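Local coordinates for protein putative agmatine deiminase (Streptococcus mutans, PDB 2EWO) that probably hydrolyses agmatine to N-carbamoylputrescine and ammonia, as a member of the guanidine-modifying enzyme superfamily, at residues G14-P18 against T104-D109; Q24-W28 against V144-E148; L181-R185 against E218-H222; Y255-S259 against K270-M274; M274-E279 against D325-A331. All coordinates share one frame; numbering follows the deposited sequence.

Contact 1. Residues G14-P18 against T104-D109; sequences GFRMP and TFLVND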
# COMPACT_ATOMS: atom_id res chain seq x y z
N GLY A 14 -23.75 17.03 -28.85
CA GLY A 14 -23.96 18.43 -28.56
C GLY A 14 -23.24 18.93 -27.32
O GLY A 14 -23.85 19.57 -26.46
N PHE A 15 -21.95 18.61 -27.20
CA PHE A 15 -21.15 19.07 -26.07
C PHE A 15 -19.89 19.71 -26.61
O PHE A 15 -19.50 19.45 -27.75
CB PHE A 15 -20.80 17.93 -25.12
CG PHE A 15 -21.96 17.43 -24.30
CD1 PHE A 15 -23.03 16.79 -24.91
CD2 PHE A 15 -21.97 17.59 -22.92
CE1 PHE A 15 -24.10 16.30 -24.15
CE2 PHE A 15 -23.03 17.11 -22.15
CZ PHE A 15 -24.10 16.46 -22.77
N ARG A 16 -19.24 20.54 -25.80
CA ARG A 16 -18.03 21.24 -26.21
C ARG A 16 -17.21 21.74 -25.04
O ARG A 16 -17.75 22.31 -24.09
CB ARG A 16 -18.40 22.46 -27.08
CG ARG A 16 -19.57 23.28 -26.51
CD ARG A 16 -19.74 24.63 -27.19
NE ARG A 16 -18.85 25.64 -26.64
CZ ARG A 16 -19.00 26.22 -25.45
NH1 ARG A 16 -20.03 25.89 -24.69
NH2 ARG A 16 -18.12 27.12 -25.02
N MSE A 17 -15.90 21.52 -25.10
CA MSE A 17 -15.03 21.99 -24.04
C MSE A 17 -15.13 23.51 -24.07
O MSE A 17 -14.70 24.14 -25.04
CB MSE A 17 -13.58 21.55 -24.30
CG MSE A 17 -12.59 22.18 -23.32
SE MSE A 17 -10.71 21.68 -23.63
CE MSE A 17 -9.99 21.97 -21.84
N PRO A 18 -15.70 24.11 -23.01
CA PRO A 18 -15.88 25.55 -22.88
C PRO A 18 -14.55 26.20 -22.55
O PRO A 18 -13.69 25.55 -21.97
CB PRO A 18 -16.84 25.65 -21.71
CG PRO A 18 -16.27 24.61 -20.80
CD PRO A 18 -16.08 23.44 -21.76
N THR A 104 -11.27 16.05 -18.94
CA THR A 104 -11.44 17.27 -19.71
C THR A 104 -12.93 17.41 -19.89
O THR A 104 -13.51 16.88 -20.83
CB THR A 104 -10.76 17.14 -21.11
OG1 THR A 104 -9.36 16.89 -20.95
CG2 THR A 104 -10.94 18.40 -21.93
N PHE A 105 -13.57 18.11 -18.96
CA PHE A 105 -15.02 18.29 -18.99
C PHE A 105 -15.64 18.87 -20.27
O PHE A 105 -14.96 19.40 -21.14
CB PHE A 105 -15.44 19.14 -17.80
CG PHE A 105 -14.96 18.60 -16.50
CD1 PHE A 105 -13.71 18.96 -16.00
CD2 PHE A 105 -15.75 17.74 -15.76
CE1 PHE A 105 -13.25 18.46 -14.78
CE2 PHE A 105 -15.30 17.24 -14.54
CZ PHE A 105 -14.05 17.60 -14.05
N LEU A 106 -16.96 18.72 -20.37
CA LEU A 106 -17.68 19.21 -21.53
C LEU A 106 -18.99 19.81 -21.04
O LEU A 106 -19.31 19.74 -19.86
CB LEU A 106 -17.98 18.06 -22.50
CG LEU A 106 -16.78 17.26 -23.03
CD1 LEU A 106 -17.29 16.02 -23.73
CD2 LEU A 106 -15.95 18.10 -23.99
N VAL A 107 -19.74 20.40 -21.96
CA VAL A 107 -21.01 21.00 -21.60
C VAL A 107 -21.88 21.10 -22.84
O VAL A 107 -21.38 21.27 -23.95
CB VAL A 107 -20.78 22.38 -20.98
CG1 VAL A 107 -20.05 23.27 -21.96
CG2 VAL A 107 -22.11 22.99 -20.56
N ASN A 108 -23.19 20.97 -22.65
CA ASN A 108 -24.14 21.03 -23.75
C ASN A 108 -24.87 22.37 -23.77
O ASN A 108 -25.77 22.60 -24.58
CB ASN A 108 -25.13 19.86 -23.64
CG ASN A 108 -25.91 19.86 -22.32
OD1 ASN A 108 -25.37 20.18 -21.27
ND2 ASN A 108 -27.18 19.49 -22.39
N ASP A 109 -24.46 23.25 -22.86
CA ASP A 109 -25.02 24.59 -22.74
C ASP A 109 -26.50 24.53 -22.39
O ASP A 109 -27.26 25.43 -22.72
CB ASP A 109 -24.82 25.35 -24.06
CG ASP A 109 -23.34 25.45 -24.47
OD1 ASP A 109 -22.50 25.81 -23.60
OD2 ASP A 109 -23.03 25.18 -25.66
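Thr-104 turns its methyl CG2 toward the outstretched selenomethionine Met-17, meeting SE at 3.7 Å with CE close by; its hydroxyl points elsewhere and pairs with Trp-118 NE1. Phe-105 contributes little beyond its carbonyl oxygen, which lies near Met-17 CA and Pro-18 CD, while its ring leads off toward strand 364-367. Leu-106 is gripped at two levels: CB sits 3.9 Å from Phe-15 CB, and CD2 extends to the peptide that follows Arg-16, 3.6 Å from Met-17 N. Val-107 supplies the clear backbone bond of the contact, its O accepting from Arg-16 N at 2.9 Å with a bent N-H...O angle of 138°. Its CG1 fits between Arg-16 and the proline ring, 4.0 Å from Pro-18 CD. Asn-108 lies side by side with Phe-15 and covers one face of the aromatic ring: CB stands 3.6 Å from the ring centroid, only 9° off the normal, a CH-pi contact, and the amide plane is tilted just 13° from that of the ring. Asp-109 closes the contact with a salt bridge, OD1 meeting Arg-16 NH1 at 2.7 Å near the guanidinium plane. The arginine chain bends at chi3, about its CG-CD bond, to bring NH1 there, while NH2 pairs with Glu-22 and NE with Gly-169 O, so three partners fix the rotation of the guanidinium. Strand 104-107 is bonded to strand 113-119 along one side and is outermost in its mixed sheet; segment 14-18 crosses it steeply, an irregular segment covering the edge strand of a beta sheet.

Contact 2. Residues Q24-W28 against V144-E148; sequences QKQIW and VCEIE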
# COMPACT_ATOMS: atom_id res chain seq x y z
N GLN A 24 -16.83 28.73 -13.88
CA GLN A 24 -16.52 27.40 -13.39
C GLN A 24 -16.86 27.18 -11.93
O GLN A 24 -16.70 28.07 -11.11
CB GLN A 24 -15.03 27.13 -13.63
CG GLN A 24 -14.10 28.15 -13.03
CD GLN A 24 -12.69 27.99 -13.55
OE1 GLN A 24 -12.43 28.07 -14.75
NE2 GLN A 24 -11.75 27.75 -12.64
N LYS A 25 -17.32 25.97 -11.62
CA LYS A 25 -17.71 25.59 -10.27
C LYS A 25 -16.57 25.43 -9.27
O LYS A 25 -16.72 25.81 -8.12
CB LYS A 25 -18.51 24.29 -10.31
CG LYS A 25 -18.81 23.71 -8.93
CD LYS A 25 -19.76 22.54 -9.03
CE LYS A 25 -20.08 21.95 -7.68
NZ LYS A 25 -21.25 21.02 -7.80
N GLN A 26 -15.44 24.87 -9.70
CA GLN A 26 -14.30 24.67 -8.80
C GLN A 26 -13.06 24.24 -9.55
O GLN A 26 -13.05 24.20 -10.77
CB GLN A 26 -14.63 23.59 -7.77
CG GLN A 26 -15.11 22.30 -8.42
CD GLN A 26 -15.36 21.19 -7.43
OE1 GLN A 26 -16.16 20.28 -7.69
NE2 GLN A 26 -14.68 21.24 -6.28
N ILE A 27 -12.03 23.91 -8.79
CA ILE A 27 -10.79 23.45 -9.37
C ILE A 27 -10.26 22.20 -8.70
O ILE A 27 -10.27 22.08 -7.48
CB ILE A 27 -9.71 24.53 -9.32
CG1 ILE A 27 -9.99 25.57 -10.39
CG2 ILE A 27 -8.32 23.90 -9.54
CD1 ILE A 27 -9.03 26.74 -10.35
N TRP A 28 -9.78 21.29 -9.53
CA TRP A 28 -9.22 20.03 -9.07
C TRP A 28 -7.70 20.06 -9.14
O TRP A 28 -7.14 20.58 -10.10
CB TRP A 28 -9.72 18.87 -9.93
CG TRP A 28 -11.21 18.65 -9.87
CD1 TRP A 28 -12.17 19.27 -10.63
CD2 TRP A 28 -11.90 17.75 -9.01
NE1 TRP A 28 -13.42 18.80 -10.29
CE2 TRP A 28 -13.28 17.87 -9.29
CE3 TRP A 28 -11.49 16.85 -8.01
CZ2 TRP A 28 -14.25 17.13 -8.63
CZ3 TRP A 28 -12.45 16.12 -7.35
CH2 TRP A 28 -13.82 16.26 -7.66
N VAL A 144 -12.43 10.84 -10.66
CA VAL A 144 -12.97 12.16 -10.40
C VAL A 144 -14.33 12.36 -11.09
O VAL A 144 -15.16 13.13 -10.61
CB VAL A 144 -11.95 13.24 -10.84
CG1 VAL A 144 -11.63 13.05 -12.29
CG2 VAL A 144 -12.49 14.63 -10.57
N CYS A 145 -14.58 11.69 -12.21
CA CYS A 145 -15.88 11.83 -12.83
C CYS A 145 -16.90 11.05 -12.01
O CYS A 145 -18.10 11.28 -12.14
CB CYS A 145 -15.91 11.26 -14.25
SG CYS A 145 -15.17 12.28 -15.52
N GLU A 146 -16.45 10.13 -11.17
CA GLU A 146 -17.39 9.33 -10.40
C GLU A 146 -17.98 10.05 -9.23
O GLU A 146 -19.18 9.95 -8.97
CB GLU A 146 -16.71 8.06 -9.88
CG GLU A 146 -16.82 6.86 -10.80
CD GLU A 146 -18.25 6.33 -10.95
OE1 GLU A 146 -18.92 6.07 -9.93
OE2 GLU A 146 -18.70 6.17 -12.11
N ILE A 147 -17.13 10.77 -8.51
CA ILE A 147 -17.57 11.49 -7.33
C ILE A 147 -18.18 12.82 -7.70
O ILE A 147 -18.40 13.66 -6.84
CB ILE A 147 -16.40 11.77 -6.36
CG1 ILE A 147 -15.59 12.96 -6.84
CG2 ILE A 147 -15.50 10.56 -6.29
CD1 ILE A 147 -14.50 13.34 -5.87
N GLU A 148 -18.45 13.01 -8.98
CA GLU A 148 -19.03 14.26 -9.42
C GLU A 148 -20.34 14.03 -10.17
O GLU A 148 -21.07 14.97 -10.46
CB GLU A 148 -18.04 15.02 -10.30
CG GLU A 148 -18.36 16.49 -10.51
CD GLU A 148 -18.37 17.30 -9.21
OE1 GLU A 148 -17.54 17.01 -8.31
OE2 GLU A 148 -19.20 18.23 -9.09
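Lys-25 stretches its fully extended chain toward Glu-148, and NZ forms a long salt bridge to OE2 at 3.7 Å. Gln-26 points the same way, its OE1 stopping 3.6 Å from Glu-148 OE1, with a weak bond to Gln-366 NE2 outside the contact. Both residues face Gln-366 across the sheet, a classic beta bulge in strand 24-29 that lets two successive side chains head for the segment after helix 137-146. Trp-28 gives the largest share of the burial. Val-144 CG2 stands over the six-membered ring of the indole, 3.3 Å from its centroid and 2° off the normal, in a CH-pi contact. With CG anti to the carbonyl carbon (chi1 -63°), the indole projects from the sheet to meet the helix end. Ile-147 slides past in the opposite sense and touches the rim, CD1 lying 3.5 Å from Trp-28 CH2. At another point of that edge, in the ring plane, Glu-148 OE1 comes to 3.3 Å from Trp-28 CZ2, its carboxylate turned 82° from the indole. The end of helix 137-146 and the residue after it also face the second subunit: Glu-146 OE1 accepts from Ile-88 N of that chain, and Ile-147 packs on its Ile-89.

Contact 3. Residues L181-R185 against E218-H222; sequences LHPSR and ETNGH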
# COMPACT_ATOMS: atom_id res chain seq x y z
N LEU A 181 2.24 14.83 -32.41
CA LEU A 181 2.75 14.00 -33.51
C LEU A 181 3.94 13.15 -33.09
O LEU A 181 4.34 12.23 -33.81
CB LEU A 181 3.14 14.87 -34.70
CG LEU A 181 2.11 15.03 -35.82
CD1 LEU A 181 0.77 15.45 -35.24
CD2 LEU A 181 2.61 16.06 -36.83
N HIS A 182 4.51 13.48 -31.93
CA HIS A 182 5.65 12.75 -31.39
C HIS A 182 5.39 11.26 -31.58
O HIS A 182 4.26 10.80 -31.46
CB HIS A 182 5.83 13.11 -29.91
CG HIS A 182 7.21 12.85 -29.37
ND1 HIS A 182 7.70 11.58 -29.17
CD2 HIS A 182 8.19 13.71 -29.00
CE1 HIS A 182 8.93 11.67 -28.69
NE2 HIS A 182 9.25 12.94 -28.58
N PRO A 183 6.43 10.47 -31.89
CA PRO A 183 6.23 9.03 -32.08
C PRO A 183 5.71 8.31 -30.82
O PRO A 183 5.08 7.27 -30.94
CB PRO A 183 7.61 8.54 -32.53
CG PRO A 183 8.55 9.51 -31.86
CD PRO A 183 7.84 10.83 -32.10
N SER A 184 5.96 8.87 -29.64
CA SER A 184 5.51 8.25 -28.39
C SER A 184 4.12 8.72 -28.02
O SER A 184 3.77 8.81 -26.85
CB SER A 184 6.47 8.58 -27.23
OG SER A 184 6.48 9.95 -26.90
N ARG A 185 3.30 8.99 -29.03
CA ARG A 185 1.96 9.50 -28.79
C ARG A 185 1.15 9.36 -30.08
O ARG A 185 1.13 10.27 -30.91
CB ARG A 185 2.07 10.98 -28.42
CG ARG A 185 0.94 11.53 -27.60
CD ARG A 185 1.09 11.16 -26.13
NE ARG A 185 1.84 12.15 -25.34
CZ ARG A 185 3.14 12.39 -25.47
NH1 ARG A 185 3.86 11.74 -26.37
NH2 ARG A 185 3.71 13.30 -24.70
N GLU A 218 10.74 16.58 -22.30
CA GLU A 218 9.97 16.17 -21.13
C GLU A 218 8.51 15.94 -21.53
O GLU A 218 8.10 14.81 -21.82
CB GLU A 218 10.03 17.20 -20.00
CG GLU A 218 9.29 16.71 -18.74
CD GLU A 218 9.38 17.65 -17.54
OE1 GLU A 218 10.49 17.81 -16.99
OE2 GLU A 218 8.32 18.21 -17.16
N THR A 219 7.73 17.02 -21.53
CA THR A 219 6.32 16.94 -21.90
C THR A 219 6.24 16.79 -23.42
O THR A 219 5.17 16.52 -23.98
CB THR A 219 5.55 18.21 -21.45
OG1 THR A 219 5.98 19.34 -22.22
CG2 THR A 219 5.83 18.50 -19.97
N ASN A 220 7.39 16.95 -24.07
CA ASN A 220 7.50 16.86 -25.53
C ASN A 220 6.87 18.04 -26.22
O ASN A 220 6.21 17.91 -27.25
CB ASN A 220 6.87 15.57 -26.04
CG ASN A 220 7.59 14.35 -25.55
OD1 ASN A 220 8.82 14.31 -25.56
ND2 ASN A 220 6.83 13.34 -25.12
N GLY A 221 7.08 19.21 -25.63
CA GLY A 221 6.56 20.44 -26.20
C GLY A 221 5.07 20.71 -26.09
O GLY A 221 4.39 20.88 -27.10
N HIS A 222 4.55 20.75 -24.87
CA HIS A 222 3.14 21.04 -24.68
C HIS A 222 2.90 22.51 -25.04
O HIS A 222 3.83 23.33 -24.97
CB HIS A 222 2.75 20.82 -23.22
CG HIS A 222 2.37 19.41 -22.90
ND1 HIS A 222 2.00 19.01 -21.63
CD2 HIS A 222 2.26 18.31 -23.68
CE1 HIS A 222 1.68 17.73 -21.65
NE2 HIS A 222 1.83 17.28 -22.88
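His-182 lays one face of its imidazole over the amide of Asn-220, with CD2 3.6 Å from Asn-220 CG and the two planes 31° apart. The side chains cross at about a right angle, yet the ring and amide still overlap. CG of the histidine is anti to the backbone N (chi1 -159°), which swings the ring out toward the asparagine. At its edge the ring is held by Ser-184 N, which donates to His-182 ND1 at 3.3 Å in the ring plane, and at 171° the bond is nearly straight. His-182 to Arg-185 form a type I beta turn, closed weakly by Arg-185 N on His-182 O at 3.2 Å. This turn follows helix 177-180 and meets the loop ahead of strand 227-231, whose His-222 packs against Asp-100, Glu-161, Cys-179 and the ring of Trp-123; such a cluster of acidic, histidine, cysteine and tryptophan side chains is consistent with the central pocket of the guanidine-modifying enzyme fold. Arg-185 bends twice to bring the rim of its guanidinium to the Asn-220 amide, which stands steeply to it, and NH2 also comes within 3.6 Å of Thr-219 O. NE forms a salt bridge with Glu-161, and NH1 bonds weakly to Ser-184 O at 3.0 Å. Across the contact, positive phi at Asn-220 and Gly-221 turns the chain back, and His-222 N makes a weak bond to Thr-219 OG1 at 3.3 Å.

Contact 4. Residues Y255-S259 against K270-M274; sequences YDFLS and KVHKM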
# COMPACT_ATOMS: atom_id res chain seq x y z
N TYR A 255 5.00 33.26 -32.15
CA TYR A 255 4.37 34.58 -32.28
C TYR A 255 4.04 34.88 -33.74
O TYR A 255 2.95 35.37 -34.05
CB TYR A 255 5.29 35.65 -31.70
CG TYR A 255 4.62 36.99 -31.48
CD1 TYR A 255 4.04 37.68 -32.55
CD2 TYR A 255 4.56 37.56 -30.21
CE1 TYR A 255 3.42 38.91 -32.36
CE2 TYR A 255 3.94 38.79 -30.01
CZ TYR A 255 3.37 39.46 -31.09
OH TYR A 255 2.75 40.68 -30.92
N ASP A 256 4.98 34.59 -34.62
CA ASP A 256 4.78 34.82 -36.04
C ASP A 256 3.64 33.96 -36.55
O ASP A 256 2.82 34.41 -37.36
CB ASP A 256 6.07 34.52 -36.81
CG ASP A 256 7.22 35.40 -36.37
OD1 ASP A 256 7.02 36.64 -36.29
OD2 ASP A 256 8.32 34.87 -36.09
N PHE A 257 3.58 32.72 -36.07
CA PHE A 257 2.53 31.79 -36.48
C PHE A 257 1.17 32.25 -35.98
O PHE A 257 0.18 32.24 -36.72
CB PHE A 257 2.79 30.41 -35.91
CG PHE A 257 1.66 29.45 -36.12
CD1 PHE A 257 1.53 28.79 -37.33
CD2 PHE A 257 0.73 29.22 -35.12
CE1 PHE A 257 0.48 27.89 -37.54
CE2 PHE A 257 -0.33 28.32 -35.31
CZ PHE A 257 -0.45 27.66 -36.53
N LEU A 258 1.12 32.61 -34.70
CA LEU A 258 -0.11 33.06 -34.05
C LEU A 258 -0.71 34.27 -34.74
O LEU A 258 -1.85 34.24 -35.21
CB LEU A 258 0.19 33.39 -32.59
CG LEU A 258 -0.24 32.37 -31.53
CD1 LEU A 258 0.11 30.95 -31.99
CD2 LEU A 258 0.42 32.72 -30.20
N SER A 259 0.08 35.35 -34.77
CA SER A 259 -0.32 36.62 -35.38
C SER A 259 -0.82 36.48 -36.83
O SER A 259 -1.68 37.25 -37.27
CB SER A 259 0.85 37.59 -35.32
OG SER A 259 2.00 36.97 -35.86
N LYS A 270 -5.83 38.50 -31.95
CA LYS A 270 -5.17 39.63 -31.31
C LYS A 270 -4.13 39.08 -30.34
O LYS A 270 -4.38 39.00 -29.13
CB LYS A 270 -6.21 40.46 -30.55
CG LYS A 270 -5.63 41.68 -29.86
CD LYS A 270 -6.67 42.37 -29.01
CE LYS A 270 -6.14 43.68 -28.47
NZ LYS A 270 -4.87 43.50 -27.71
N VAL A 271 -2.97 38.70 -30.86
CA VAL A 271 -1.88 38.14 -30.05
C VAL A 271 -1.36 39.08 -28.96
O VAL A 271 -1.14 40.26 -29.21
CB VAL A 271 -0.68 37.75 -30.95
CG1 VAL A 271 0.38 37.06 -30.11
CG2 VAL A 271 -1.15 36.88 -32.10
N HIS A 272 -1.15 38.57 -27.75
CA HIS A 272 -0.61 39.40 -26.68
C HIS A 272 0.84 39.04 -26.42
O HIS A 272 1.42 38.22 -27.12
CB HIS A 272 -1.40 39.27 -25.38
CG HIS A 272 -2.69 40.02 -25.38
ND1 HIS A 272 -3.30 40.45 -24.23
CD2 HIS A 272 -3.50 40.40 -26.40
CE1 HIS A 272 -4.43 41.06 -24.53
NE2 HIS A 272 -4.57 41.05 -25.84
N LYS A 273 1.42 39.66 -25.40
CA LYS A 273 2.80 39.39 -25.09
C LYS A 273 3.08 39.16 -23.62
O LYS A 273 2.83 40.02 -22.77
CB LYS A 273 3.69 40.52 -25.60
CG LYS A 273 4.00 40.46 -27.09
CD LYS A 273 5.10 41.45 -27.44
CE LYS A 273 5.42 41.46 -28.92
NZ LYS A 273 6.55 42.40 -29.22
N MSE A 274 3.60 37.97 -23.32
CA MSE A 274 3.96 37.59 -21.96
C MSE A 274 5.49 37.65 -21.95
O MSE A 274 6.11 37.62 -23.01
CB MSE A 274 3.49 36.16 -21.68
CG MSE A 274 3.69 35.67 -20.23
SE MSE A 274 2.57 36.62 -18.90
CE MSE A 274 0.83 35.99 -19.52
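Tyr-255 and Val-271 form the middle of the contact: Val-271 CG1 stands over the centre of the tyrosine ring, 4.0 Å from the centroid and 12° off the normal, a CH-pi contact. The lysine chain of Lys-273 runs past the same ring at about a right angle, its CG in the ring plane at the edge, 3.4 Å from Tyr-255 CE2. The second methyl of Val-271 turns to the helix itself, where CG2 meets Leu-258 CB at 3.8 Å and Ser-259 CB at 3.9 Å. One valine thus bridges the aromatic ring and the last helical turn. Behind this shell, the tyrosine leaves the helix with CG anti to its own N (chi1 -166°), which carries the ring out over the valine. Tyr-255 O accepts twice, from Ser-259 N at 3.0 Å and from Ser-259 OG at 2.6 Å, so the serine hydroxyl is turned back on its helix. Farther out, the ring of Tyr-239 meets that of Tyr-255, and Cys-237 touches both Leu-258 and Val-271. Helix 248-259 is here packed on the short, weakly bonded strand it leads to, the second half of a beta-alpha-beta crossover from strand 234-237 to its parallel neighbour 270-271.

Contact 5. Residues M274-E279 against D325-A331; sequences MCVTKE and DENDQLA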
# COMPACT_ATOMS: atom_id res chain seq x y z
N MSE A 274 3.60 37.97 -23.32
CA MSE A 274 3.96 37.59 -21.96
C MSE A 274 5.49 37.65 -21.95
O MSE A 274 6.11 37.62 -23.01
CB MSE A 274 3.49 36.16 -21.68
CG MSE A 274 3.69 35.67 -20.23
SE MSE A 274 2.57 36.62 -18.90
CE MSE A 274 0.83 35.99 -19.52
N CYS A 275 6.09 37.76 -20.77
CA CYS A 275 7.55 37.81 -20.70
C CYS A 275 8.08 36.48 -20.21
O CYS A 275 7.33 35.64 -19.70
CB CYS A 275 7.99 38.91 -19.75
SG CYS A 275 7.65 38.53 -18.02
N VAL A 276 9.39 36.30 -20.37
CA VAL A 276 10.08 35.09 -19.94
C VAL A 276 11.11 35.48 -18.88
O VAL A 276 11.59 36.62 -18.87
CB VAL A 276 10.81 34.39 -21.12
CG1 VAL A 276 9.80 33.74 -22.06
CG2 VAL A 276 11.67 35.38 -21.88
N THR A 277 11.43 34.56 -17.99
CA THR A 277 12.42 34.85 -16.95
C THR A 277 13.73 35.31 -17.60
O THR A 277 13.96 35.06 -18.79
CB THR A 277 12.69 33.61 -16.07
OG1 THR A 277 12.94 32.47 -16.91
CG2 THR A 277 11.50 33.32 -15.18
N LYS A 278 14.56 36.00 -16.84
CA LYS A 278 15.85 36.48 -17.34
C LYS A 278 16.92 35.58 -16.71
O LYS A 278 18.09 35.62 -17.09
CB LYS A 278 16.06 37.95 -16.93
CG LYS A 278 17.13 38.73 -17.73
CD LYS A 278 16.64 39.19 -19.13
CE LYS A 278 16.73 38.08 -20.19
NZ LYS A 278 18.13 37.65 -20.50
N GLU A 279 16.48 34.77 -15.75
CA GLU A 279 17.35 33.82 -15.05
C GLU A 279 16.60 32.52 -14.81
O GLU A 279 15.61 32.48 -14.07
CB GLU A 279 17.80 34.39 -13.71
CG GLU A 279 19.01 35.30 -13.79
CD GLU A 279 20.24 34.57 -14.32
OE1 GLU A 279 20.59 33.52 -13.74
OE2 GLU A 279 20.85 35.07 -15.29
N ASP A 325 12.10 36.05 -10.31
CA ASP A 325 12.91 36.45 -11.44
C ASP A 325 12.90 37.96 -11.57
O ASP A 325 12.17 38.66 -10.87
CB ASP A 325 12.36 35.80 -12.71
CG ASP A 325 13.23 36.04 -13.93
OD1 ASP A 325 14.30 35.40 -14.03
OD2 ASP A 325 12.85 36.87 -14.78
N GLU A 326 13.74 38.47 -12.48
CA GLU A 326 13.87 39.90 -12.74
C GLU A 326 12.60 40.39 -13.45
O GLU A 326 11.99 41.38 -13.04
CB GLU A 326 15.12 40.15 -13.60
CG GLU A 326 15.51 41.62 -13.79
CD GLU A 326 16.91 41.80 -14.40
OE1 GLU A 326 17.22 41.13 -15.41
OE2 GLU A 326 17.69 42.62 -13.87
N ASN A 327 12.20 39.68 -14.50
CA ASN A 327 11.00 40.04 -15.25
C ASN A 327 9.76 39.43 -14.60
O ASN A 327 8.82 39.03 -15.29
CB ASN A 327 11.13 39.55 -16.70
CG ASN A 327 11.70 40.62 -17.62
OD1 ASN A 327 12.25 40.31 -18.69
ND2 ASN A 327 11.57 41.88 -17.21
N ASP A 328 9.77 39.39 -13.27
CA ASP A 328 8.66 38.82 -12.50
C ASP A 328 7.49 39.79 -12.35
O ASP A 328 6.38 39.51 -12.81
CB ASP A 328 9.19 38.38 -11.11
CG ASP A 328 8.33 37.30 -10.46
OD1 ASP A 328 8.06 36.26 -11.12
OD2 ASP A 328 7.94 37.48 -9.28
N GLN A 329 7.74 40.93 -11.71
CA GLN A 329 6.70 41.93 -11.50
C GLN A 329 6.09 42.37 -12.82
O GLN A 329 4.94 42.81 -12.87
CB GLN A 329 7.26 43.14 -10.77
CG GLN A 329 7.82 42.85 -9.38
CD GLN A 329 9.06 41.96 -9.41
OE1 GLN A 329 9.87 42.03 -10.34
NE2 GLN A 329 9.22 41.14 -8.37
N LEU A 330 6.87 42.24 -13.89
CA LEU A 330 6.40 42.60 -15.23
C LEU A 330 5.32 41.63 -15.69
O LEU A 330 4.34 42.02 -16.35
CB LEU A 330 7.56 42.56 -16.23
CG LEU A 330 7.17 42.52 -17.71
CD1 LEU A 330 6.37 43.76 -18.10
CD2 LEU A 330 8.43 42.42 -18.55
N ALA A 331 5.50 40.36 -15.34
CA ALA A 331 4.55 39.32 -15.70
C ALA A 331 3.19 39.62 -15.10
O ALA A 331 2.16 39.52 -15.78
CB ALA A 331 5.05 37.97 -15.21
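Asp-325 OD2 is held by two backbone N-H groups: Lys-278 N at 2.8 Å, on the syn side and 17° out of the carboxylate plane, and Asn-327 N at 2.9 Å, from above that plane by 40°. The other oxygen, OD1, uses its syn lone pair for Glu-279 N at 2.8 Å, and Lys-278 N leans weakly on it as well. Lys-278 N and Glu-279 N tie the buried carboxylate to the opposite backbone, while Asn-327 N ties it to its own turn; three N-H donors would probably favour the charged form. The bond from Asn-327 N makes an Asx turn, set in the type I beta turn Asp-325 to Asp-328 that leads into helix 328-338. Thr-277 crosses the aspartate at about a right angle, its CG2 3.6 Å from Asp-325 CB. Lys-278 lies beside Glu-326, with Lys-278 CG 3.3 Å from Glu-326 OE1. Its ammonium goes on to a salt bridge with Asp-242. Nearer the helix the contact turns apolar. Cys-275, with SG between the backbone N and the carbonyl carbon (chi1 70°), faces the first helical turn: CB lies 3.7 Å from Leu-330 CD2, and SG 3.9 Å from Ala-331 CB. Beyond it, Met-274, a selenomethionine, packs farther along the same helix on Val-335 and Met-338.

In the fold
Contacts 1 and 2 are neighbours, their centres about 14 Å apart, and they touch where the Phe-105 ring packs on Trp-28; their segments alternate along the chain, so residues 14-28 are tied to two places in the span 104-148. Contacts 3, 4 and 5 then follow in series. Contacts 4 and 5 share Met-274: one run leaves strand 270-271 and packs against the start of helix 328-338. Contact 3 stands apart, its centre about 23 Å from that of contact 4. Contacts 1 and 5 lie on opposite sides of the chain's centre, their centres about 35 Å apart. Contacts 1, 2 and 4 join loops or helices to strands of three different sheets, while contact 3 joins two loops and contact 5 a loop to a helix start.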